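Local structure of oligoribonuclease (Colwellia psychrerythraea, 6A4D) at residues A[31-36]-A[93-98]; A[49-54]-A[83-88]. The protein probably cleaves short RNA oligonucleotides as an exonuclease of the RNase H-like superfamily, and binds a nitrophenyl ester of thymidine monophosphate. The protein carries 1 engineered substitution. All coordinates share one frame; numbering follows the deposited sequence.

Interaction 1 (A[31-36]-A[93-98]); sequences IAIIIT and LAFVQE
Ile35 carries the end of strand 31-36 onto helix 93-98, its CB pointing toward the helix. From CB, CG1 leaves anti to the carbonyl carbon (chi1 -54°) and comes up obliquely on the ring of Phe95, tip to tip, 3.6 Å from Phe95 CE2. The next torsion (chi2 -79°) turns CD1 toward Val96, where it lies 4.1 Å from Phe95 CE2 and 4.2 Å from Val96 CG1. Two residues earlier, on the same face of the strand, Ile33 sends CG2 to the edge of the Phe95 ring, in its plane and 3.9 Å from CE2. The same methyl packs crosswise on Val96 CG1, so each isoleucine touches both helix residues. Phe95 extends toward the strand with CG anti to its own backbone N and also meets the ring of Trp99. An alanine at Ile35 would probably loosen the seating of Phe95, since it would lose both the CG1 contact with the ring and the CD1 contact with Val96. Strand and helix segments run almost parallel, their axes 9.9 Å apart at 4°, while Ala32 and Ile34 face helix 163-180 across the sheet, the layered packing of an RNase H-like exonuclease. Because only carbon atoms meet here, the fit depends on shape and on exclusion of water rather than on directional bonds.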
loop_
_atom_site.group_PDB
_atom_site.type_symbol
_atom_site.label_atom_id
_atom_site.label_comp_id
_atom_site.label_asym_id
_atom_site.label_seq_id
_atom_site.Cartn_x
_atom_site.Cartn_y
_atom_site.Cartn_z
ATOM N N ILE A 31 11.042 6.378 -13.958
ATOM C CA ILE A 31 10.960 5.077 -13.343
ATOM C C ILE A 31 12.376 4.457 -13.180
ATOM O O ILE A 31 13.232 4.552 -14.053
ATOM C CB ILE A 31 9.968 4.161 -14.133
ATOM C CG1 ILE A 31 9.860 2.780 -13.479
ATOM C CG2 ILE A 31 10.342 3.989 -15.610
ATOM C CD1 ILE A 31 8.644 2.018 -13.950
ATOM N N ALA A 32 12.623 3.883 -12.019
ATOM C CA ALA A 32 13.854 3.091 -11.747
ATOM C C ALA A 32 13.449 1.785 -11.052
ATOM O O ALA A 32 12.468 1.779 -10.292
ATOM C CB ALA A 32 14.822 3.889 -10.883
ATOM N N ILE A 33 14.148 0.694 -11.356
ATOM C CA ILE A 33 13.835 -0.627 -10.781
ATOM C C ILE A 33 15.138 -1.276 -10.277
ATOM O O ILE A 33 16.155 -1.258 -10.967
ATOM C CB ILE A 33 13.171 -1.602 -11.798
ATOM C CG1 ILE A 33 11.926 -1.009 -12.468
ATOM C CG2 ILE A 33 12.841 -2.975 -11.163
ATOM C CD1 ILE A 33 11.633 -1.682 -13.799
ATOM N N ILE A 34 15.101 -1.866 -9.086
ATOM C CA ILE A 34 16.201 -2.711 -8.595
ATOM C C ILE A 34 15.617 -4.047 -8.176
ATOM O O ILE A 34 14.553 -4.127 -7.585
ATOM C CB ILE A 34 16.948 -2.007 -7.456
ATOM C CG1 ILE A 34 17.717 -0.843 -8.059
ATOM C CG2 ILE A 34 17.859 -2.978 -6.701
ATOM C CD1 ILE A 34 18.640 -0.095 -7.137
ATOM N N ILE A 35 16.318 -5.105 -8.518
ATOM C CA ILE A 35 15.999 -6.442 -8.083
ATOM C C ILE A 35 16.967 -6.832 -6.974
ATOM O O ILE A 35 18.164 -6.639 -7.134
ATOM C CB ILE A 35 16.204 -7.419 -9.239
ATOM C CG1 ILE A 35 15.397 -6.954 -10.472
ATOM C CG2 ILE A 35 15.818 -8.828 -8.820
ATOM C CD1 ILE A 35 13.919 -7.284 -10.396
ATOM N N THR A 36 16.456 -7.367 -5.869
ATOM C CA THR A 36 17.293 -7.910 -4.764
ATOM C C THR A 36 16.876 -9.317 -4.558
ATOM O O THR A 36 15.815 -9.705 -5.007
ATOM C CB THR A 36 17.077 -7.247 -3.407
ATOM O OG1 THR A 36 15.758 -7.510 -2.959
ATOM C CG2 THR A 36 17.281 -5.799 -3.433
ATOM N N LEU A 93 9.084 -4.320 -18.149
ATOM C CA LEU A 93 8.474 -5.631 -18.068
ATOM C C LEU A 93 9.455 -6.729 -18.442
ATOM O O LEU A 93 9.603 -7.701 -17.714
ATOM C CB LEU A 93 7.250 -5.734 -18.950
ATOM C CG LEU A 93 6.494 -7.054 -18.836
ATOM C CD1 LEU A 93 6.218 -7.472 -17.382
ATOM C CD2 LEU A 93 5.199 -7.007 -19.651
ATOM N N ALA A 94 10.155 -6.540 -19.557
ATOM C CA ALA A 94 11.180 -7.505 -20.011
ATOM C C ALA A 94 12.265 -7.691 -18.969
ATOM O O ALA A 94 12.686 -8.803 -18.727
ATOM C CB ALA A 94 11.804 -7.042 -21.311
ATOM N N PHE A 95 12.713 -6.605 -18.360
ATOM C CA PHE A 95 13.686 -6.673 -17.278
ATOM C C PHE A 95 13.242 -7.491 -16.066
ATOM O O PHE A 95 13.986 -8.355 -15.609
ATOM C CB PHE A 95 14.052 -5.290 -16.818
ATOM C CG PHE A 95 14.993 -5.264 -15.669
ATOM C CD1 PHE A 95 16.327 -5.622 -15.845
ATOM C CD2 PHE A 95 14.565 -4.857 -14.396
ATOM C CE1 PHE A 95 17.223 -5.571 -14.791
ATOM C CE2 PHE A 95 15.456 -4.814 -13.317
ATOM C CZ PHE A 95 16.787 -5.153 -13.518
ATOM N N VAL A 96 12.029 -7.249 -15.559
ATOM C CA VAL A 96 11.621 -7.967 -14.379
ATOM C C VAL A 96 11.314 -9.412 -14.730
ATOM O O VAL A 96 11.418 -10.269 -13.861
ATOM C CB VAL A 96 10.428 -7.324 -13.626
ATOM C CG1 VAL A 96 10.892 -6.020 -13.003
ATOM C CG2 VAL A 96 9.200 -7.131 -14.534
ATOM N N GLN A 97 10.899 -9.682 -15.973
ATOM C CA GLN A 97 10.574 -11.059 -16.363
ATOM C C GLN A 97 11.815 -11.944 -16.393
ATOM O O GLN A 97 11.715 -13.145 -16.216
ATOM C CB GLN A 97 9.923 -11.118 -17.732
ATOM C CG GLN A 97 8.464 -10.934 -17.697
ATOM C CD GLN A 97 7.955 -10.580 -19.032
ATOM O OE1 GLN A 97 8.719 -10.174 -19.888
ATOM N NE2 GLN A 97 6.671 -10.753 -19.237
ATOM N N GLU A 98 12.933 -11.315 -16.687
ATOM C CA GLU A 98 14.226 -11.928 -16.621
ATOM C C GLU A 98 14.601 -12.348 -15.211
ATOM O O GLU A 98 15.236 -13.356 -15.055
ATOM C CB GLU A 98 15.293 -10.965 -17.156
ATOM C CG GLU A 98 16.728 -11.502 -17.113
ATOM C CD GLU A 98 17.641 -10.867 -18.181
ATOM O OE1 GLU A 98 18.639 -10.190 -17.828
ATOM O OE2 GLU A 98 17.364 -11.033 -19.393
#

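Interaction 2 (A[49-54]-A[83-88])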
loop_
_atom_site.group_PDB
_atom_site.type_symbol
_atom_site.label_atom_id
_atom_site.label_comp_id
_atom_site.label_asym_id
_atom_site.label_seq_id
_atom_site.Cartn_x
_atom_site.Cartn_y
_atom_site.Cartn_z
ATOM N N PHE A 49 14.578 5.386 -16.736
ATOM C CA PHE A 49 13.964 6.232 -17.794
ATOM C C PHE A 49 13.395 7.522 -17.282
ATOM O O PHE A 49 12.504 7.503 -16.418
ATOM C CB PHE A 49 12.826 5.533 -18.500
ATOM C CG PHE A 49 13.216 4.270 -19.152
ATOM C CD1 PHE A 49 13.823 4.285 -20.385
ATOM C CD2 PHE A 49 13.006 3.055 -18.510
ATOM C CE1 PHE A 49 14.182 3.102 -20.995
ATOM C CE2 PHE A 49 13.355 1.877 -19.113
ATOM C CZ PHE A 49 13.946 1.896 -20.359
ATOM N N ALA A 50 13.868 8.644 -17.820
ATOM C CA ALA A 50 13.057 9.868 -17.748
ATOM C C ALA A 50 12.103 9.796 -18.943
ATOM O O ALA A 50 12.533 9.552 -20.103
ATOM C CB ALA A 50 13.893 11.133 -17.764
ATOM N N ILE A 51 10.818 9.949 -18.630
ATOM C CA ILE A 51 9.748 9.834 -19.619
ATOM C C ILE A 51 9.555 11.181 -20.296
ATOM O O ILE A 51 9.375 12.216 -19.632
ATOM C CB ILE A 51 8.365 9.490 -19.033
ATOM C CG1 ILE A 51 8.406 8.285 -18.065
ATOM C CG2 ILE A 51 7.369 9.248 -20.185
ATOM C CD1 ILE A 51 9.050 7.050 -18.658
ATOM N N SER A 52 9.535 11.140 -21.623
ATOM C CA SER A 52 9.296 12.329 -22.427
ATOM C C SER A 52 7.943 12.924 -22.097
ATOM O O SER A 52 6.930 12.224 -21.999
ATOM C CB SER A 52 9.351 11.991 -23.928
ATOM O OG SER A 52 8.973 13.115 -24.691
ATOM N N GLN A 53 7.960 14.219 -21.866
ATOM C CA GLN A 53 6.786 14.997 -21.705
ATOM C C GLN A 53 7.053 16.308 -22.438
ATOM O O GLN A 53 8.196 16.798 -22.518
ATOM C CB GLN A 53 6.523 15.234 -20.214
ATOM C CG GLN A 53 6.344 13.952 -19.381
ATOM C CD GLN A 53 5.022 13.254 -19.631
ATOM O OE1 GLN A 53 4.220 13.729 -20.389
ATOM N NE2 GLN A 53 4.775 12.141 -18.957
ATOM N N THR A 54 6.003 16.876 -22.999
ATOM C CA THR A 54 6.123 18.183 -23.663
ATOM C C THR A 54 6.439 19.286 -22.641
ATOM O O THR A 54 6.405 19.062 -21.422
ATOM C CB THR A 54 4.792 18.572 -24.284
ATOM O OG1 THR A 54 3.855 18.674 -23.218
ATOM C CG2 THR A 54 4.318 17.528 -25.327
ATOM N N VAL A 83 11.712 9.247 -24.879
ATOM C CA VAL A 83 11.285 7.931 -24.390
ATOM C C VAL A 83 9.809 7.995 -24.079
ATOM O O VAL A 83 9.410 8.707 -23.191
ATOM C CB VAL A 83 12.090 7.484 -23.132
ATOM C CG1 VAL A 83 11.450 6.281 -22.434
ATOM C CG2 VAL A 83 13.539 7.192 -23.527
ATOM N N SER A 84 9.016 7.217 -24.788
ATOM C CA SER A 84 7.620 7.103 -24.494
ATOM C C SER A 84 7.419 6.137 -23.344
ATOM O O SER A 84 8.238 5.215 -23.136
ATOM C CB SER A 84 6.870 6.551 -25.698
ATOM O OG SER A 84 7.115 5.164 -25.850
ATOM N N LEU A 85 6.288 6.332 -22.655
ATOM C CA LEU A 85 5.874 5.479 -21.556
ATOM C C LEU A 85 5.680 4.045 -21.997
ATOM O O LEU A 85 6.132 3.126 -21.285
ATOM C CB LEU A 85 4.599 6.018 -20.940
ATOM C CG LEU A 85 4.072 5.486 -19.623
ATOM C CD1 LEU A 85 5.066 5.631 -18.472
ATOM C CD2 LEU A 85 2.802 6.239 -19.319
ATOM N N ALA A 86 5.049 3.857 -23.179
ATOM C CA ALA A 86 4.935 2.546 -23.803
ATOM C C ALA A 86 6.297 1.871 -23.837
ATOM O O ALA A 86 6.414 0.693 -23.483
ATOM C CB ALA A 86 4.348 2.628 -25.219
ATOM N N HIS A 87 7.317 2.614 -24.245
ATOM C CA HIS A 87 8.632 2.049 -24.389
ATOM C C HIS A 87 9.162 1.599 -23.030
ATOM O O HIS A 87 9.625 0.479 -22.888
ATOM C CB HIS A 87 9.615 3.035 -25.057
ATOM C CG HIS A 87 10.990 2.466 -25.238
ATOM N ND1 HIS A 87 11.256 1.421 -26.099
ATOM C CD2 HIS A 87 12.168 2.767 -24.642
ATOM C CE1 HIS A 87 12.537 1.105 -26.031
ATOM N NE2 HIS A 87 13.116 1.916 -25.171
ATOM N N ALA A 88 9.101 2.501 -22.056
ATOM C CA ALA A 88 9.575 2.244 -20.681
ATOM C C ALA A 88 8.897 1.022 -20.104
ATOM O O ALA A 88 9.533 0.139 -19.536
ATOM C CB ALA A 88 9.321 3.453 -19.795
#
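Ser52 N donates to Val83 O, 2.9 Å away, in the one hydrogen bond that joins 49-54 to 83-88. It is nearly straight (161° at the hydrogen) and lies in the plane of the Val83 carbonyl. Ser81 OG adds a bridge from outside, bonding both Ala50 O and Val83 N. Within 83-88, Ser84 is the N-cap of the helix: its OG accepts from His87 N at 3.0 Å, which satisfies an amide of the first turn, and Ala88 N bonds back to Ser84 O. Thr54 likewise caps the following helix, through OG1 to Val57 N.

Where the helix meets Phe49, the contact is CH-pi. Ala88 CA stands over one face of the ring, 4.2 Å from the centroid of Phe49 and 15° off its normal, with the Ala88 methyl close to the same face. This is where helix 85-99 begins its run over one face of the sheet, close to the end of strand 42-50, the sheet's outermost strand on this side; the strand order 3-2-1-4-5 is that of the RNase H-like fold.

Two looser van der Waals contacts involve polar groups. His87 CD2, in the imidazole ring, approaches Phe49 CE1 obliquely at 4.2 Å, and Ile51 CG2, anti to the backbone N, rests against peptide atoms, 3.7 Å from Val83 O.

Apolar packing makes up the rest. Val83 crosses Phe49 at about a right angle, CG1 lying 3.7 Å from Phe49 CD1. The other branch of Ile51 starts with CG1 beside the backbone N, and chi2 (-53°) swings Ile51 CD1 to Ala88 CB at 3.8 Å and to Leu85 CD1 at 4.2 Å.

The two contacts lie about 16 Å apart, centre to centre, along helix 85-99: interaction 2 takes its first turn and interaction 1 its C-terminal part. In sequence the segments come in the order 31-36, 49-54, 83-88, 93-98, so the earlier strand meets the later end of the helix. Their strand sides are neighbours in the mixed sheet and touch directly, with a probable hydrogen bond from Ile31 N to Phe49 O at 3.1 Å. One helix is thereby fitted to two adjacent antiparallel strands. Strand 28-36 borders strand 11-18, which contributes Leu16, Glu17 and Met18 to a ligand pocket, so these contacts are probably part of the framework around strand 11-18.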